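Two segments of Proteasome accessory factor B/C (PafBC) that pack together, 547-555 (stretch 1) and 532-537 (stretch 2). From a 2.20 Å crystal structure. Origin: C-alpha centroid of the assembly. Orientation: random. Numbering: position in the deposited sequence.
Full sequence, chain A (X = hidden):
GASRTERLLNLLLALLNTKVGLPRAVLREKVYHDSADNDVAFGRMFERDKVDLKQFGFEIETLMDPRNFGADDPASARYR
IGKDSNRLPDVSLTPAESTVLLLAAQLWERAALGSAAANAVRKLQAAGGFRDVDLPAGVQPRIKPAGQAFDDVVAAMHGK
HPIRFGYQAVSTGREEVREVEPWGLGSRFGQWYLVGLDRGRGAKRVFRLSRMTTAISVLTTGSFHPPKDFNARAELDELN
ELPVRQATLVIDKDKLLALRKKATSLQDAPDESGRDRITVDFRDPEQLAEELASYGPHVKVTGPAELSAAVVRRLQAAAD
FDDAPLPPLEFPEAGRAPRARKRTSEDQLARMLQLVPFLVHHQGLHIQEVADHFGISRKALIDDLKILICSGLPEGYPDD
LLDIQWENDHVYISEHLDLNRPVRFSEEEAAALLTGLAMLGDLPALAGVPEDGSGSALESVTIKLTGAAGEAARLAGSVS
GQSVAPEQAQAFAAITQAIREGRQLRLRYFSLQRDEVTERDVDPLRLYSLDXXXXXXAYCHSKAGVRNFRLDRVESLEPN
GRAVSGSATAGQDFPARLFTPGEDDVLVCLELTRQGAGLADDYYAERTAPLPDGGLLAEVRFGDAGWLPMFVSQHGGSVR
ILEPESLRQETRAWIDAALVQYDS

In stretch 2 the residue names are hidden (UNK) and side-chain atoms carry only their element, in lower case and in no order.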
# COMPACT_ATOMS: atom_id res chain seq x y z
N ARG A 547 -15.15 11.22 -10.49
CA ARG A 547 -15.44 10.31 -9.40
C ARG A 547 -15.51 8.91 -9.96
O ARG A 547 -15.65 8.71 -11.17
CB ARG A 547 -16.76 10.66 -8.70
CG ARG A 547 -16.79 12.07 -8.08
CD ARG A 547 -15.99 12.05 -6.78
NE ARG A 547 -15.99 13.31 -6.04
CZ ARG A 547 -15.31 14.41 -6.37
NH1 ARG A 547 -14.55 14.46 -7.47
NH2 ARG A 547 -15.40 15.48 -5.59
N ASN A 548 -15.47 7.92 -9.05
CA ASN A 548 -15.57 6.51 -9.40
C ASN A 548 -16.73 5.95 -8.64
O ASN A 548 -16.72 5.96 -7.41
CB ASN A 548 -14.26 5.75 -9.07
CG ASN A 548 -13.18 6.14 -10.01
OD1 ASN A 548 -13.03 5.51 -11.04
ND2 ASN A 548 -12.51 7.26 -9.75
N PHE A 549 -17.72 5.46 -9.38
CA PHE A 549 -18.98 5.00 -8.83
C PHE A 549 -19.05 3.48 -8.93
O PHE A 549 -18.47 2.86 -9.83
CB PHE A 549 -20.16 5.61 -9.62
CG PHE A 549 -20.20 7.18 -9.61
CD1 PHE A 549 -19.62 7.92 -10.62
CD2 PHE A 549 -20.90 7.85 -8.63
CE1 PHE A 549 -19.71 9.34 -10.63
CE2 PHE A 549 -21.00 9.27 -8.61
CZ PHE A 549 -20.39 10.01 -9.60
N ARG A 550 -19.84 2.89 -8.04
CA ARG A 550 -20.10 1.45 -8.05
C ARG A 550 -21.32 1.18 -8.93
O ARG A 550 -22.38 1.76 -8.70
CB ARG A 550 -20.37 0.92 -6.64
CG ARG A 550 -19.14 0.94 -5.69
CD ARG A 550 -19.47 0.40 -4.30
NE ARG A 550 -20.03 -0.97 -4.31
CZ ARG A 550 -19.29 -2.09 -4.19
NH1 ARG A 550 -17.97 -2.00 -4.02
NH2 ARG A 550 -19.88 -3.30 -4.23
N LEU A 551 -21.15 0.29 -9.91
CA LEU A 551 -22.27 -0.08 -10.77
C LEU A 551 -23.44 -0.57 -9.94
O LEU A 551 -24.62 -0.26 -10.23
CB LEU A 551 -21.83 -1.14 -11.77
CG LEU A 551 -22.76 -1.33 -12.97
CD1 LEU A 551 -22.79 -0.07 -13.76
CD2 LEU A 551 -22.20 -2.41 -13.86
N ASP A 552 -23.16 -1.33 -8.87
CA ASP A 552 -24.26 -1.92 -8.13
C ASP A 552 -24.90 -0.90 -7.24
O ASP A 552 -25.76 -1.28 -6.46
CB ASP A 552 -23.82 -3.16 -7.30
CG ASP A 552 -22.85 -2.84 -6.13
OD1 ASP A 552 -22.69 -1.68 -5.68
OD2 ASP A 552 -22.23 -3.81 -5.63
N ARG A 553 -24.49 0.38 -7.34
CA ARG A 553 -25.22 1.44 -6.63
C ARG A 553 -25.99 2.36 -7.56
O ARG A 553 -26.60 3.31 -7.10
CB ARG A 553 -24.30 2.24 -5.69
CG ARG A 553 -24.04 1.35 -4.50
CD ARG A 553 -23.59 2.00 -3.23
NE ARG A 553 -23.86 3.43 -3.05
CZ ARG A 553 -23.09 4.15 -2.25
NH1 ARG A 553 -22.09 3.54 -1.62
NH2 ARG A 553 -23.29 5.44 -2.07
N VAL A 554 -26.00 2.07 -8.86
CA VAL A 554 -26.78 2.87 -9.78
C VAL A 554 -28.25 2.58 -9.56
O VAL A 554 -28.68 1.43 -9.68
CB VAL A 554 -26.36 2.57 -11.22
CG1 VAL A 554 -27.37 3.18 -12.21
CG2 VAL A 554 -24.97 3.12 -11.44
N GLU A 555 -29.04 3.62 -9.34
CA GLU A 555 -30.48 3.40 -9.37
C GLU A 555 -31.00 3.52 -10.79
O GLU A 555 -31.78 2.68 -11.23
CB GLU A 555 -31.24 4.38 -8.48
CG GLU A 555 -32.67 3.93 -8.19
CD GLU A 555 -33.70 4.61 -9.06
OE1 GLU A 555 -34.71 3.95 -9.40
OE2 GLU A 555 -33.52 5.81 -9.39
N UNK A 532 -13.97 -8.63 -8.34
CA UNK A 532 -15.31 -9.06 -8.75
C UNK A 532 -16.36 -7.93 -8.70
O UNK A 532 -17.57 -8.21 -8.73
o UNK A 532 -14.88 -11.31 -8.03
c UNK A 532 -15.79 -10.23 -7.89
N UNK A 533 -15.95 -6.65 -8.67
CA UNK A 533 -16.87 -5.51 -8.63
C UNK A 533 -16.71 -4.59 -9.83
O UNK A 533 -15.58 -4.21 -10.18
c UNK A 533 -17.77 -3.67 -7.16
c UNK A 533 -16.70 -4.73 -7.33
o UNK A 533 -16.77 -5.64 -6.24
N UNK A 534 -17.84 -4.17 -10.42
CA UNK A 534 -17.78 -3.23 -11.53
C UNK A 534 -17.85 -1.80 -11.02
O UNK A 534 -18.62 -1.47 -10.12
c UNK A 534 -16.86 -3.57 -15.14
n UNK A 534 -18.34 -6.71 -14.30
c UNK A 534 -16.72 -6.24 -16.17
c UNK A 534 -16.04 -3.90 -16.24
c UNK A 534 -17.61 -4.60 -14.54
c UNK A 534 -17.53 -5.91 -15.06
c UNK A 534 -18.53 -4.63 -13.45
c UNK A 534 -18.94 -5.93 -13.33
c UNK A 534 -18.89 -3.49 -12.57
c UNK A 534 -15.97 -5.25 -16.73
N UNK A 535 -17.06 -0.95 -11.63
CA UNK A 535 -17.04 0.47 -11.32
C UNK A 535 -17.09 1.25 -12.62
O UNK A 535 -16.71 0.74 -13.69
c UNK A 535 -15.75 0.86 -8.07
c UNK A 535 -15.49 0.28 -6.87
o UNK A 535 -14.67 -1.57 -5.62
c UNK A 535 -15.76 0.89 -10.58
c UNK A 535 -15.49 0.21 -9.26
c UNK A 535 -14.91 -1.00 -6.84
c UNK A 535 -14.63 -1.68 -7.99
c UNK A 535 -14.90 -1.08 -9.21
N UNK A 536 -17.55 2.50 -12.56
CA UNK A 536 -17.31 3.34 -13.72
C UNK A 536 -16.76 4.68 -13.25
O UNK A 536 -17.27 5.29 -12.30
c UNK A 536 -21.19 6.03 -13.81
c UNK A 536 -21.60 4.08 -12.51
c UNK A 536 -20.50 3.49 -13.08
c UNK A 536 -21.95 5.36 -12.89
c UNK A 536 -19.70 4.19 -13.97
c UNK A 536 -20.08 5.44 -14.36
c UNK A 536 -18.52 3.54 -14.62
N UNK A 537 -15.71 5.10 -13.90
CA UNK A 537 -15.13 6.42 -13.73
C UNK A 537 -15.90 7.42 -14.60
O UNK A 537 -16.24 7.13 -15.76
o UNK A 537 -10.62 8.08 -14.15
c UNK A 537 -12.99 7.70 -13.98
c UNK A 537 -11.65 7.74 -14.77
o UNK A 537 -11.63 7.41 -15.99
c UNK A 537 -13.67 6.39 -14.16
O HOH W 1 -20.69 -2.57 -8.38
O HOH W 2 -16.12 0.05 -3.50
O HOH W 3 -10.22 8.37 -11.70

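Position 532 carries two side-chain atoms, one carbon and then one oxygen, and they touch nothing on stretch 1. This is the side chain of serine. Ser-532 lies in the loop before the strand; a small polar residue is at ease in such an exposed place.

Position 533 opens the strand. Its first side-chain carbon points toward stretch 1 and branches to one oxygen and one further carbon; the further carbon lies over one face of the Arg-550 guanidinium, 3.6 Å from Arg-550 NH1. The branching is the pattern of threonine. A beta-branched residue such as Thr-533 suits an extended backbone, and its methyl covers a flat surface that accepts apolar contact.

Position 534 has a single carbon leading to fused five- and six-membered rings that hold eight carbons and one nitrogen. The CB of position 534 meets Leu-551 CD2 at 3.7 Å, while the end of the side chain leads away from stretch 1. Only tryptophan has this indole. A large, mostly apolar ring suits the buried place of Trp-534, and its one ring nitrogen is hydrogen-bonded elsewhere in the structure, so burial leaves it satisfied. Trp-534 O accepts a hydrogen bond from Leu-551 N at 3.1 Å. Trp-534 O receives a second bond from water 1 (2.9 Å), which in turn accepts from Asp-552 N (2.8 Å).

Position 535 shows one carbon, then a six-carbon ring bearing one oxygen, which lies 3.7 Å from Arg-550 NH1: tyrosine. Tyr-535 pairs with Arg-550, and both side chains lie on the same face of the sheet. A ring ending in a hydroxyl suits this partly exposed place, since the two polar ends are joined through water 2, which lies 3.0 Å from Tyr-535 OH and accepts from Arg-550 NH1 at 2.8 Å. The arginine is further held by a salt bridge within its own stretch, Arg-550 NH2 to Asp-552 OD2 at 2.8 Å.

Position 536 has one carbon and a ring of six carbons with no oxygen. Phe-549 CB sits over one face of this ring, 4.0 Å from the centroid, and Val-554 CG2 approaches a ring carbon of position 536 at 3.7 Å. The residue is phenylalanine. Phe-536 has the largest area covered by the other stretch. The rings of Phe-549 and Phe-536 are near parallel but slid apart, with centroids 5.4 Å apart. A wholly apolar ring fits this buried, hydrocarbon-lined place.

Position 537 has three carbons, the third carrying two oxygens, and its CB lies 3.3 Å from Asn-548 OD1; this is glutamate. Glu-537 pairs with Asn-548. Water 3 donates to Glu-537 OE1 (2.5 Å) and accepts from Asn-548 ND2 (3.2 Å), so the buried carboxylate finds a polar partner.

The contact is an antiparallel strand pairing that buries 576 Å². Phe-549 and Phe-536 form its hydrogen-bonded pair: Phe-549 N donates to Phe-536 O at 3.0 Å, and Phe-536 N to Phe-549 O at 2.9 Å. The bond from Leu-551 N extends the pairing into the 3-10 segment. Alternation along the strands then sorts the side chains, with the two phenylalanines on one face and the water-linked pairs Arg-550 with Tyr-535 and Asn-548 with Glu-537 on the other.

Stretch 2 532-537: STWYFE
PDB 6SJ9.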